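Predicted metal-dependent hydrolase of the TIM-barrel fold (Lactobacillus casei, PDB 2QPX) probably acts as a zinc-dependent hydrolase of the amidohydrolase superfamily, binding metal ions in a TIM-barrel fold, although its substrate is unknown. Local coordinates at residues E306-D318 and W355-L367. Residues are numbered along the deposited sequence; the frame is centred on the assembly and turned at random. Where two conformers were deposited one is given.
Sequences ELAPYTRILFASD and WINAICWQTSAKL. With ZN (zinc ion), chain B; EDO (1,2-ethanediol), chain F.
Ile359 sets its CG1 branch against Ile313, CG1 to CG2 at 3.7 Å, while its CD1 reaches the edge of the Tyr310 ring. Further along the helix, Leu314 CD2 presses tightly on Thr363 CG2 (3.5 Å) and Leu314 CD1 meets Leu367 CD2. At the other end the Tyr310 ring makes an offset stack with the six-membered ring of Trp355, centroids 4.3 Å apart and planes at 29°, with CD2 over the indole face. Tyr310 CB sits over the five-membered ring, 3.6 Å from its centroid (CH-pi), and chi1 of -73° carries the phenol over the six-membered one. An alanine in place of Trp355 would probably leave the tyrosine ring without its stacking partner and freer to tilt, although His340 holds its hydroxyl. On the polar side, Phe315 N donates to Ile359 O (2.9 Å), available because Thr363 N bonds instead to Ala358 O in the pi-type turn at 358-362. One water donates to Tyr310 O and Ile313 O and accepts from Thr363 OG1 (2.8 Å), tying 310-313 to the helix. The arrangement is that of a TIM barrel, a C-terminal helix packed on the last strand, beyond which Asp318 binds zinc with His18 and His20, as in amidohydrolases.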
loop_
_atom_site.group_PDB
_atom_site.type_symbol
_atom_site.label_atom_id
_atom_site.label_comp_id
_atom_site.label_asym_id
_atom_site.label_seq_id
_atom_site.Cartn_x
_atom_site.Cartn_y
_atom_site.Cartn_z
ATOM N N GLU A 306 -9.656 3.716 -8.331
ATOM C CA GLU A 306 -10.487 2.553 -7.981
ATOM C C GLU A 306 -11.800 2.952 -7.311
ATOM O O GLU A 306 -12.853 2.370 -7.612
ATOM C CB GLU A 306 -9.666 1.590 -7.098
ATOM C CG GLU A 306 -8.622 0.864 -7.887
ATOM C CD GLU A 306 -7.594 0.126 -7.065
ATOM O OE1 GLU A 306 -7.537 0.305 -5.831
ATOM O OE2 GLU A 306 -6.813 -0.669 -7.669
ATOM N N LEU A 307 -11.763 3.949 -6.427
ATOM C CA LEU A 307 -12.951 4.442 -5.744
ATOM C C LEU A 307 -13.296 5.883 -6.040
ATOM O O LEU A 307 -14.390 6.294 -5.793
ATOM C CB LEU A 307 -12.803 4.335 -4.217
ATOM C CG LEU A 307 -12.656 2.944 -3.608
ATOM C CD1 LEU A 307 -12.508 3.043 -2.085
ATOM C CD2 LEU A 307 -13.805 2.036 -4.000
ATOM N N ALA A 308 -12.363 6.685 -6.527
ATOM C CA ALA A 308 -12.640 8.103 -6.702
ATOM C C ALA A 308 -13.641 8.355 -7.810
ATOM O O ALA A 308 -13.637 7.661 -8.835
ATOM C CB ALA A 308 -11.322 8.849 -7.100
ATOM N N PRO A 309 -14.368 9.469 -7.716
ATOM C CA PRO A 309 -15.052 9.951 -8.914
ATOM C C PRO A 309 -14.019 10.481 -9.915
ATOM O O PRO A 309 -13.066 11.145 -9.530
ATOM C CB PRO A 309 -15.899 11.110 -8.395
ATOM C CG PRO A 309 -15.938 10.941 -6.902
ATOM C CD PRO A 309 -14.611 10.364 -6.582
ATOM N N TYR A 310 -14.273 10.255 -11.195
ATOM C CA TYR A 310 -13.365 10.725 -12.220
ATOM C C TYR A 310 -13.343 12.254 -12.287
ATOM O O TYR A 310 -12.375 12.835 -12.779
ATOM C CB TYR A 310 -13.737 10.119 -13.604
ATOM C CG TYR A 310 -13.370 8.659 -13.712
ATOM C CD1 TYR A 310 -12.056 8.256 -13.931
ATOM C CD2 TYR A 310 -14.344 7.655 -13.646
ATOM C CE1 TYR A 310 -11.707 6.894 -14.016
ATOM C CE2 TYR A 310 -14.006 6.317 -13.733
ATOM C CZ TYR A 310 -12.700 5.924 -13.937
ATOM O OH TYR A 310 -12.369 4.599 -14.047
ATOM N N THR A 311 -14.386 12.891 -11.731
ATOM C CA THR A 311 -14.492 14.328 -11.658
ATOM C C THR A 311 -13.762 14.965 -10.456
ATOM O O THR A 311 -13.873 16.167 -10.232
ATOM C CB THR A 311 -15.948 14.747 -11.638
ATOM O OG1 THR A 311 -16.627 14.034 -10.593
ATOM C CG2 THR A 311 -16.589 14.476 -13.039
ATOM N N ARG A 312 -12.976 14.156 -9.726
ATOM C CA ARG A 312 -12.190 14.665 -8.593
ATOM C C ARG A 312 -10.683 14.574 -8.767
ATOM O O ARG A 312 -9.943 15.149 -7.959
ATOM C CB ARG A 312 -12.583 13.947 -7.318
ATOM C CG ARG A 312 -14.043 14.242 -6.843
ATOM C CD ARG A 312 -14.285 15.695 -6.449
ATOM N NE ARG A 312 -15.565 15.771 -5.757
ATOM C CZ ARG A 312 -15.752 15.397 -4.495
ATOM N NH1 ARG A 312 -14.708 15.109 -3.715
ATOM N NH2 ARG A 312 -16.971 15.349 -4.008
ATOM N N ILE A 313 -10.232 13.832 -9.786
ATOM C CA ILE A 313 -8.799 13.665 -10.064
ATOM C C ILE A 313 -8.390 14.690 -11.139
ATOM O O ILE A 313 -9.123 14.937 -12.089
ATOM C CB ILE A 313 -8.375 12.171 -10.334
ATOM C CG1 ILE A 313 -6.839 12.013 -10.237
ATOM C CG2 ILE A 313 -8.945 11.673 -11.649
ATOM C CD1 ILE A 313 -6.301 10.546 -10.279
ATOM N N LEU A 314 -7.228 15.313 -10.947
ATOM C CA LEU A 314 -6.755 16.428 -11.795
ATOM C C LEU A 314 -5.393 16.087 -12.394
ATOM O O LEU A 314 -4.607 15.364 -11.801
ATOM C CB LEU A 314 -6.555 17.709 -10.960
ATOM C CG LEU A 314 -7.713 18.156 -10.061
ATOM C CD1 LEU A 314 -7.333 19.413 -9.237
ATOM C CD2 LEU A 314 -8.990 18.392 -10.876
ATOM N N PHE A 315 -5.107 16.645 -13.567
ATOM C CA PHE A 315 -3.733 16.704 -14.063
ATOM C C PHE A 315 -2.942 17.832 -13.370
ATOM O O PHE A 315 -3.390 18.975 -13.293
ATOM C CB PHE A 315 -3.655 16.993 -15.563
ATOM C CG PHE A 315 -2.264 17.261 -16.036
ATOM C CD1 PHE A 315 -1.341 16.230 -16.115
ATOM C CD2 PHE A 315 -1.847 18.552 -16.315
ATOM C CE1 PHE A 315 -0.048 16.482 -16.483
ATOM C CE2 PHE A 315 -0.521 18.816 -16.670
ATOM C CZ PHE A 315 0.341 17.787 -16.779
ATOM N N ALA A 316 -1.733 17.485 -12.917
ATOM C CA ALA A 316 -0.688 18.447 -12.632
ATOM C C ALA A 316 0.642 17.785 -12.900
ATOM O O ALA A 316 0.751 16.569 -12.870
ATOM C CB ALA A 316 -0.707 18.969 -11.166
ATOM N N SER A 317 1.657 18.602 -13.183
ATOM C CA SER A 317 3.036 18.121 -13.334
ATOM C C SER A 317 3.882 18.194 -12.068
ATOM O O SER A 317 4.781 17.377 -11.857
ATOM C CB SER A 317 3.753 18.926 -14.441
ATOM O OG SER A 317 3.939 20.278 -14.045
ATOM N N ASP A 318 3.615 19.178 -11.216
ATOM C CA ASP A 318 4.549 19.540 -10.150
ATOM C C ASP A 318 5.948 19.878 -10.693
ATOM O O ASP A 318 6.943 19.809 -9.950
ATOM C CB ASP A 318 4.654 18.471 -9.012
ATOM C CG ASP A 318 5.219 19.064 -7.740
ATOM O OD1 ASP A 318 4.970 20.243 -7.476
ATOM O OD2 ASP A 318 5.896 18.377 -6.954
ATOM N N TRP A 355 -14.873 12.304 -19.163
ATOM C CA TRP A 355 -14.018 12.126 -17.993
ATOM C C TRP A 355 -12.580 12.559 -18.256
ATOM O O TRP A 355 -11.947 13.243 -17.411
ATOM C CB TRP A 355 -14.113 10.690 -17.512
ATOM C CG TRP A 355 -15.384 10.375 -16.746
ATOM C CD1 TRP A 355 -16.174 11.254 -16.078
ATOM C CD2 TRP A 355 -15.913 9.082 -16.494
ATOM N NE1 TRP A 355 -17.182 10.581 -15.415
ATOM C CE2 TRP A 355 -17.030 9.244 -15.632
ATOM C CE3 TRP A 355 -15.537 7.794 -16.873
ATOM C CZ2 TRP A 355 -17.802 8.179 -15.205
ATOM C CZ3 TRP A 355 -16.325 6.720 -16.435
ATOM C CH2 TRP A 355 -17.413 6.931 -15.589
ATOM N N ILE A 356 -12.056 12.218 -19.439
ATOM C CA ILE A 356 -10.703 12.661 -19.821
ATOM C C ILE A 356 -10.623 14.210 -19.842
ATOM O O ILE A 356 -9.669 14.808 -19.310
ATOM C CB ILE A 356 -10.283 11.989 -21.180
ATOM C CG1 ILE A 356 -9.994 10.511 -20.966
ATOM C CG2 ILE A 356 -9.096 12.775 -21.827
ATOM C CD1 ILE A 356 -9.994 9.644 -22.266
ATOM N N ASN A 357 -11.620 14.863 -20.434
ATOM C CA ASN A 357 -11.669 16.297 -20.444
ATOM C C ASN A 357 -11.693 16.890 -18.998
ATOM O O ASN A 357 -11.016 17.872 -18.718
ATOM C CB ASN A 357 -12.866 16.812 -21.245
ATOM C CG ASN A 357 -12.616 16.861 -22.733
ATOM O OD1 ASN A 357 -11.529 17.206 -23.177
ATOM N ND2 ASN A 357 -13.672 16.578 -23.517
ATOM N N ALA A 358 -12.505 16.293 -18.128
ATOM C CA ALA A 358 -12.624 16.709 -16.731
ATOM C C ALA A 358 -11.244 16.707 -16.084
ATOM O O ALA A 358 -10.795 17.689 -15.485
ATOM C CB ALA A 358 -13.600 15.755 -16.005
ATOM N N ILE A 359 -10.565 15.576 -16.225
ATOM C CA ILE A 359 -9.297 15.359 -15.538
ATOM C C ILE A 359 -8.186 16.301 -16.051
ATOM O O ILE A 359 -7.430 16.880 -15.263
ATOM C CB ILE A 359 -8.867 13.907 -15.680
ATOM C CG1 ILE A 359 -9.895 12.953 -15.025
ATOM C CG2 ILE A 359 -7.474 13.664 -15.097
ATOM C CD1 ILE A 359 -9.729 11.445 -15.378
ATOM N N CYS A 360 -8.102 16.451 -17.386
ATOM C CA CYS A 360 -7.017 17.177 -17.992
ATOM C C CYS A 360 -7.105 18.710 -17.825
ATOM O O CYS A 360 -6.076 19.385 -17.699
ATOM C CB CYS A 360 -6.887 16.753 -19.468
ATOM S SG CYS A 360 -6.215 15.124 -19.661
ATOM N N TRP A 361 -8.317 19.255 -17.866
ATOM C CA TRP A 361 -8.479 20.688 -17.835
ATOM C C TRP A 361 -9.788 21.209 -17.233
ATOM O O TRP A 361 -9.817 22.288 -16.655
ATOM C CB TRP A 361 -8.315 21.302 -19.258
ATOM C CG TRP A 361 -9.331 20.795 -20.237
ATOM C CD1 TRP A 361 -9.264 19.661 -20.973
ATOM C CD2 TRP A 361 -10.600 21.401 -20.532
ATOM N NE1 TRP A 361 -10.424 19.506 -21.716
ATOM C CE2 TRP A 361 -11.253 20.567 -21.461
ATOM C CE3 TRP A 361 -11.245 22.566 -20.090
ATOM C CZ2 TRP A 361 -12.532 20.845 -21.942
ATOM C CZ3 TRP A 361 -12.534 22.836 -20.567
ATOM C CH2 TRP A 361 -13.149 21.984 -21.478
ATOM N N GLN A 362 -10.888 20.492 -17.447
ATOM C CA GLN A 362 -12.173 21.090 -17.188
ATOM C C GLN A 362 -12.511 21.217 -15.696
ATOM O O GLN A 362 -13.049 22.241 -15.267
ATOM C CB GLN A 362 -13.268 20.346 -17.947
ATOM C CG GLN A 362 -14.626 20.986 -17.877
ATOM C CD GLN A 362 -15.712 20.075 -18.426
ATOM O OE1 GLN A 362 -15.773 18.877 -18.104
ATOM N NE2 GLN A 362 -16.589 20.639 -19.219
ATOM N N THR A 363 -12.179 20.200 -14.915
ATOM C CA THR A 363 -12.407 20.317 -13.467
ATOM C C THR A 363 -11.570 21.464 -12.882
ATOM O O THR A 363 -12.075 22.292 -12.135
ATOM C CB THR A 363 -12.145 18.990 -12.756
ATOM O OG1 THR A 363 -12.986 17.978 -13.319
ATOM C CG2 THR A 363 -12.376 19.116 -11.249
ATOM N N SER A 364 -10.276 21.527 -13.232
ATOM C CA SER A 364 -9.437 22.604 -12.736
ATOM C C SER A 364 -9.912 23.969 -13.233
ATOM O O SER A 364 -9.874 24.950 -12.510
ATOM C CB SER A 364 -7.968 22.378 -13.085
ATOM O OG SER A 364 -7.447 21.299 -12.326
ATOM N N ALA A 365 -10.398 24.037 -14.463
ATOM C CA ALA A 365 -10.911 25.330 -14.955
ATOM C C ALA A 365 -12.037 25.837 -14.107
ATOM O O ALA A 365 -12.095 27.014 -13.789
ATOM C CB ALA A 365 -11.323 25.244 -16.461
ATOM N N LYS A 366 -12.914 24.926 -13.699
ATOM C CA LYS A 366 -14.028 25.302 -12.837
ATOM C C LYS A 366 -13.539 25.652 -11.431
ATOM O O LYS A 366 -13.910 26.677 -10.873
ATOM C CB LYS A 366 -15.061 24.185 -12.780
ATOM C CG LYS A 366 -16.198 24.520 -11.833
ATOM C CD LYS A 366 -17.456 23.786 -12.142
ATOM C CE LYS A 366 -18.581 24.249 -11.198
ATOM N NZ LYS A 366 -19.838 23.523 -11.496
ATOM N N LEU A 367 -12.697 24.791 -10.866
ATOM C CA LEU A 367 -12.243 24.934 -9.504
ATOM C C LEU A 367 -11.477 26.244 -9.269
ATOM O O LEU A 367 -11.660 26.928 -8.259
ATOM C CB LEU A 367 -11.385 23.679 -9.232
ATOM C CG LEU A 367 -11.017 23.219 -7.884
ATOM C CD1 LEU A 367 -12.246 23.196 -7.013
ATOM C CD2 LEU A 367 -10.307 21.839 -8.092
HETATM ZN ZN ZN B . 4.905 21.491 -5.796
HETATM C C1 EDO F . -16.584 19.603 -14.981
HETATM O O1 EDO F . -16.409 20.672 -14.044
HETATM C C2 EDO F . -15.541 18.537 -14.698
HETATM O O2 EDO F . -15.657 18.155 -13.296
HETATM O O HOH W 1 -11.655 15.563 -12.899
HETATM O O HOH W 2 -5.872 19.914 -14.103
HETATM O O HOH W 3 5.975 19.994 -4.848
#